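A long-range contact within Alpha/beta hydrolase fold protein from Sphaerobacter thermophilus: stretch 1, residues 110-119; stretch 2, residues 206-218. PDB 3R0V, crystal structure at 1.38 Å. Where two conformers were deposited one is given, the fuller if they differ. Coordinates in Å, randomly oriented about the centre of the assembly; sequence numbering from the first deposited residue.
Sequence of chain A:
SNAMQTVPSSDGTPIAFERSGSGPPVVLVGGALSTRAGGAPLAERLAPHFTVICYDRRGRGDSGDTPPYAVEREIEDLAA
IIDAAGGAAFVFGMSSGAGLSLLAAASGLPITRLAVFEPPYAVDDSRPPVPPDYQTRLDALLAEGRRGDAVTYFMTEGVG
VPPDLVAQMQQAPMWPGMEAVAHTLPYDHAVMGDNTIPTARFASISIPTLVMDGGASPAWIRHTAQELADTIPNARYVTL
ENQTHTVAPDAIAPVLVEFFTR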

# COMPACT_ATOMS: atom_id res chain seq x y z
N PRO A 110 -7.10 -14.14 -7.07
CA PRO A 110 -8.17 -14.66 -6.20
C PRO A 110 -8.27 -13.93 -4.87
O PRO A 110 -7.98 -14.46 -3.79
CB PRO A 110 -7.79 -16.14 -6.02
CG PRO A 110 -6.32 -16.17 -6.20
CD PRO A 110 -6.00 -15.11 -7.23
N ILE A 111 -8.66 -12.66 -4.97
CA ILE A 111 -8.95 -11.80 -3.83
C ILE A 111 -10.46 -11.83 -3.63
O ILE A 111 -11.23 -11.45 -4.53
CB ILE A 111 -8.46 -10.36 -4.11
CG1 ILE A 111 -6.95 -10.36 -4.35
CG2 ILE A 111 -8.81 -9.43 -2.95
CD1 ILE A 111 -6.36 -9.03 -4.78
N THR A 112 -10.90 -12.28 -2.45
CA THR A 112 -12.33 -12.51 -2.25
C THR A 112 -13.06 -11.30 -1.67
O THR A 112 -14.23 -11.09 -1.97
CB THR A 112 -12.57 -13.75 -1.40
OG1 THR A 112 -11.83 -13.64 -0.19
CG2 THR A 112 -12.12 -15.00 -2.15
N ARG A 113 -12.36 -10.50 -0.85
CA ARG A 113 -12.86 -9.23 -0.33
C ARG A 113 -11.67 -8.29 -0.29
O ARG A 113 -10.57 -8.72 0.02
CB ARG A 113 -13.43 -9.38 1.08
CG ARG A 113 -14.62 -10.34 1.17
CD ARG A 113 -15.20 -10.37 2.58
NE ARG A 113 -16.42 -11.17 2.64
CZ ARG A 113 -17.64 -10.65 2.68
NH1 ARG A 113 -17.81 -9.33 2.69
NH2 ARG A 113 -18.70 -11.45 2.71
N LEU A 114 -11.88 -7.01 -0.58
CA LEU A 114 -10.76 -6.07 -0.66
C LEU A 114 -11.03 -4.82 0.17
O LEU A 114 -12.06 -4.18 -0.02
CB LEU A 114 -10.53 -5.66 -2.11
CG LEU A 114 -9.46 -4.59 -2.37
CD1 LEU A 114 -8.08 -5.04 -1.89
CD2 LEU A 114 -9.43 -4.21 -3.85
N ALA A 115 -10.09 -4.46 1.05
CA ALA A 115 -10.16 -3.21 1.79
C ALA A 115 -8.91 -2.42 1.46
O ALA A 115 -7.80 -2.97 1.40
CB ALA A 115 -10.24 -3.48 3.28
N VAL A 116 -9.09 -1.12 1.24
CA VAL A 116 -7.97 -0.25 0.91
C VAL A 116 -8.01 1.03 1.75
O VAL A 116 -9.08 1.60 1.96
CB VAL A 116 -7.94 0.10 -0.59
CG1 VAL A 116 -7.63 -1.13 -1.43
CG2 VAL A 116 -9.26 0.75 -1.04
N PHE A 117 -6.85 1.45 2.22
CA PHE A 117 -6.75 2.67 3.02
C PHE A 117 -5.95 3.73 2.26
O PHE A 117 -4.79 3.51 1.89
CB PHE A 117 -6.07 2.37 4.35
CG PHE A 117 -5.84 3.58 5.22
CD1 PHE A 117 -6.87 4.11 5.98
CD2 PHE A 117 -4.58 4.16 5.29
CE1 PHE A 117 -6.66 5.22 6.79
CE2 PHE A 117 -4.36 5.27 6.11
CZ PHE A 117 -5.40 5.80 6.85
N GLU A 118 -6.59 4.88 2.05
CA GLU A 118 -5.94 6.05 1.45
C GLU A 118 -5.12 5.74 0.19
O GLU A 118 -3.96 6.12 0.08
CB GLU A 118 -5.07 6.80 2.48
CG GLU A 118 -5.87 7.29 3.68
CD GLU A 118 -5.08 8.19 4.62
OE1 GLU A 118 -3.83 8.22 4.54
OE2 GLU A 118 -5.72 8.88 5.44
N PRO A 119 -5.73 5.06 -0.79
CA PRO A 119 -5.03 4.91 -2.08
C PRO A 119 -4.70 6.29 -2.67
O PRO A 119 -5.61 7.10 -2.84
CB PRO A 119 -6.06 4.17 -2.95
CG PRO A 119 -7.37 4.37 -2.28
CD PRO A 119 -7.10 4.52 -0.81
N SER A 206 -15.59 -6.77 -9.17
CA SER A 206 -16.93 -7.13 -8.74
C SER A 206 -17.02 -7.54 -7.27
O SER A 206 -18.12 -7.68 -6.73
CB SER A 206 -17.49 -8.24 -9.63
OG SER A 206 -16.64 -9.37 -9.60
N ILE A 207 -15.88 -7.73 -6.61
CA ILE A 207 -15.91 -8.23 -5.24
C ILE A 207 -16.26 -7.14 -4.22
O ILE A 207 -16.09 -5.95 -4.50
CB ILE A 207 -14.59 -8.87 -4.83
CG1 ILE A 207 -13.44 -7.90 -5.09
CG2 ILE A 207 -14.36 -10.18 -5.60
CD1 ILE A 207 -12.16 -8.24 -4.32
N PRO A 208 -16.74 -7.56 -3.04
CA PRO A 208 -17.02 -6.59 -1.97
C PRO A 208 -15.75 -5.79 -1.67
O PRO A 208 -14.69 -6.37 -1.45
CB PRO A 208 -17.39 -7.47 -0.78
CG PRO A 208 -17.86 -8.79 -1.39
CD PRO A 208 -17.01 -8.95 -2.63
N THR A 209 -15.89 -4.47 -1.64
CA THR A 209 -14.75 -3.59 -1.45
C THR A 209 -15.05 -2.52 -0.41
O THR A 209 -16.18 -2.03 -0.30
CB THR A 209 -14.33 -2.93 -2.79
OG1 THR A 209 -13.94 -3.96 -3.71
CG2 THR A 209 -13.15 -1.99 -2.61
N LEU A 210 -14.03 -2.18 0.36
CA LEU A 210 -14.12 -1.14 1.39
C LEU A 210 -13.00 -0.14 1.16
O LEU A 210 -11.84 -0.51 1.07
CB LEU A 210 -13.97 -1.79 2.76
CG LEU A 210 -13.75 -0.85 3.94
CD1 LEU A 210 -14.94 0.05 4.08
CD2 LEU A 210 -13.53 -1.65 5.21
N VAL A 211 -13.36 1.14 1.03
CA VAL A 211 -12.39 2.19 0.81
C VAL A 211 -12.39 3.07 2.05
O VAL A 211 -13.44 3.57 2.45
CB VAL A 211 -12.76 3.05 -0.40
CG1 VAL A 211 -11.67 4.10 -0.64
CG2 VAL A 211 -12.95 2.20 -1.64
N MSE A 212 -11.24 3.25 2.67
CA MSE A 212 -11.15 3.98 3.93
C MSE A 212 -10.24 5.17 3.81
O MSE A 212 -9.23 5.13 3.11
CB MSE A 212 -10.61 3.10 5.05
CG MSE A 212 -11.62 2.14 5.66
SE MSE A 212 -10.70 0.76 6.70
CE MSE A 212 -9.96 -0.06 5.19
N ASP A 213 -10.59 6.24 4.52
CA ASP A 213 -9.65 7.31 4.79
C ASP A 213 -9.69 7.64 6.27
O ASP A 213 -10.45 7.02 7.02
CB ASP A 213 -9.88 8.54 3.88
CG ASP A 213 -11.26 9.15 4.03
OD1 ASP A 213 -12.03 8.76 4.93
OD2 ASP A 213 -11.57 10.07 3.22
N GLY A 214 -8.84 8.56 6.68
CA GLY A 214 -8.67 8.86 8.09
C GLY A 214 -9.11 10.28 8.41
O GLY A 214 -9.34 11.10 7.51
N GLY A 215 -9.22 10.57 9.70
CA GLY A 215 -9.68 11.87 10.14
C GLY A 215 -8.76 13.04 9.81
O GLY A 215 -9.20 14.19 9.89
N ALA A 216 -7.50 12.77 9.49
CA ALA A 216 -6.54 13.81 9.12
C ALA A 216 -6.22 13.80 7.63
O ALA A 216 -5.30 14.50 7.19
CB ALA A 216 -5.24 13.66 9.93
N SER A 217 -6.96 13.03 6.84
CA SER A 217 -6.68 12.97 5.41
C SER A 217 -6.77 14.34 4.75
O SER A 217 -7.66 15.13 5.06
CB SER A 217 -7.64 12.01 4.70
OG SER A 217 -7.47 10.68 5.18
N PRO A 218 -5.85 14.61 3.82
CA PRO A 218 -6.05 15.84 3.04
C PRO A 218 -7.29 15.74 2.16
O PRO A 218 -7.77 14.63 1.88
CB PRO A 218 -4.77 15.93 2.20
CG PRO A 218 -4.25 14.54 2.12
CD PRO A 218 -4.67 13.85 3.40

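Five of the seven hydrogen bonds between the stretches join backbone to backbone, within a contact that buries 716 Å² summed over both sides. Strand 114-117 lies beside strand 209-213 with their directions only 10° apart, and five hydrogen bonds climb the ladder in the alternation typical of parallel strands. Leu-114 N gives to Pro-208 O (3.0 Å) and Leu-114 O receives Leu-210 N (2.8 Å); Val-116 N gives to Leu-210 O (2.8 Å) and Val-116 O receives Met-212 N (2.8 Å); Glu-118 N closes the series on Met-212 O (2.9 Å). On stretch 1 the residues whose backbone bonds across are thus Leu-114, Val-116 and Glu-118, while the intervening Ala-115 and Phe-117 approach through CA-H...O contacts, Ala-115 CA to Leu-210 O at 3.3 Å and Phe-117 CA to Met-212 O at 3.5 Å. Pro-208 suits the ladder's first rung, where its carbonyl is used and no amide hydrogen is required.

Side chains sort by sheet face, nearly all of them apolar. Leu-114, Thr-209, Val-116 and Val-211 share one, where Val-116 CG2 meets Val-211 CG2 at 4.0 Å; these beta-branched valines suit extended backbone. Thr-209 keeps its hydroxyl satisfied on this buried face by bonding within its own stretch, Thr-209 OG1 to Ile-207 O at 3.0 Å. The other face carries Ala-115, Leu-210, Phe-117 and Met-212. The small Ala-115 places CB 4.1 Å from Leu-210 CB and 3.9 Å from CE of Met-212, a selenomethionine whose chain folds back (chi3 m) so that its methyl reaches the alanine. Phe-117, chi1 t, brings CD1 to 4.0 Å from Met-212 CB.

Before the strands, Ile-207 points toward stretch 1 and acts as a plug: its CD1 lies 3.8 Å from both Ile-111 CG2 and Leu-114 CB, bridging the corner that the chain turns at Thr-112 and Arg-113. At the more open margin, the Arg-113 guanidinium lays one face over Pro-208 CG.

Polar side chains lock the far end. Glu-118 leaves the strand with positive phi and psi (47/52), and its extended side chain, chi2 t, carries OE2 to Ser-217 OG, which donates a short 2.5 Å hydrogen bond. Glu-118 OE2 also accepts a weak one from Gly-214 N at 3.4 Å. Ser-217 OG in turn accepts from Gly-214 N at 2.9 Å, and Ser-217 N bonds to Gly-214 O at 3.1 Å, bracing the type I turn from Gly-214 to Ser-217. An ideal CB on Gly-214 would point toward stretch 1 and lie 3.4 Å from Glu-118 OE2 and 3.8 Å from Phe-117 CZ.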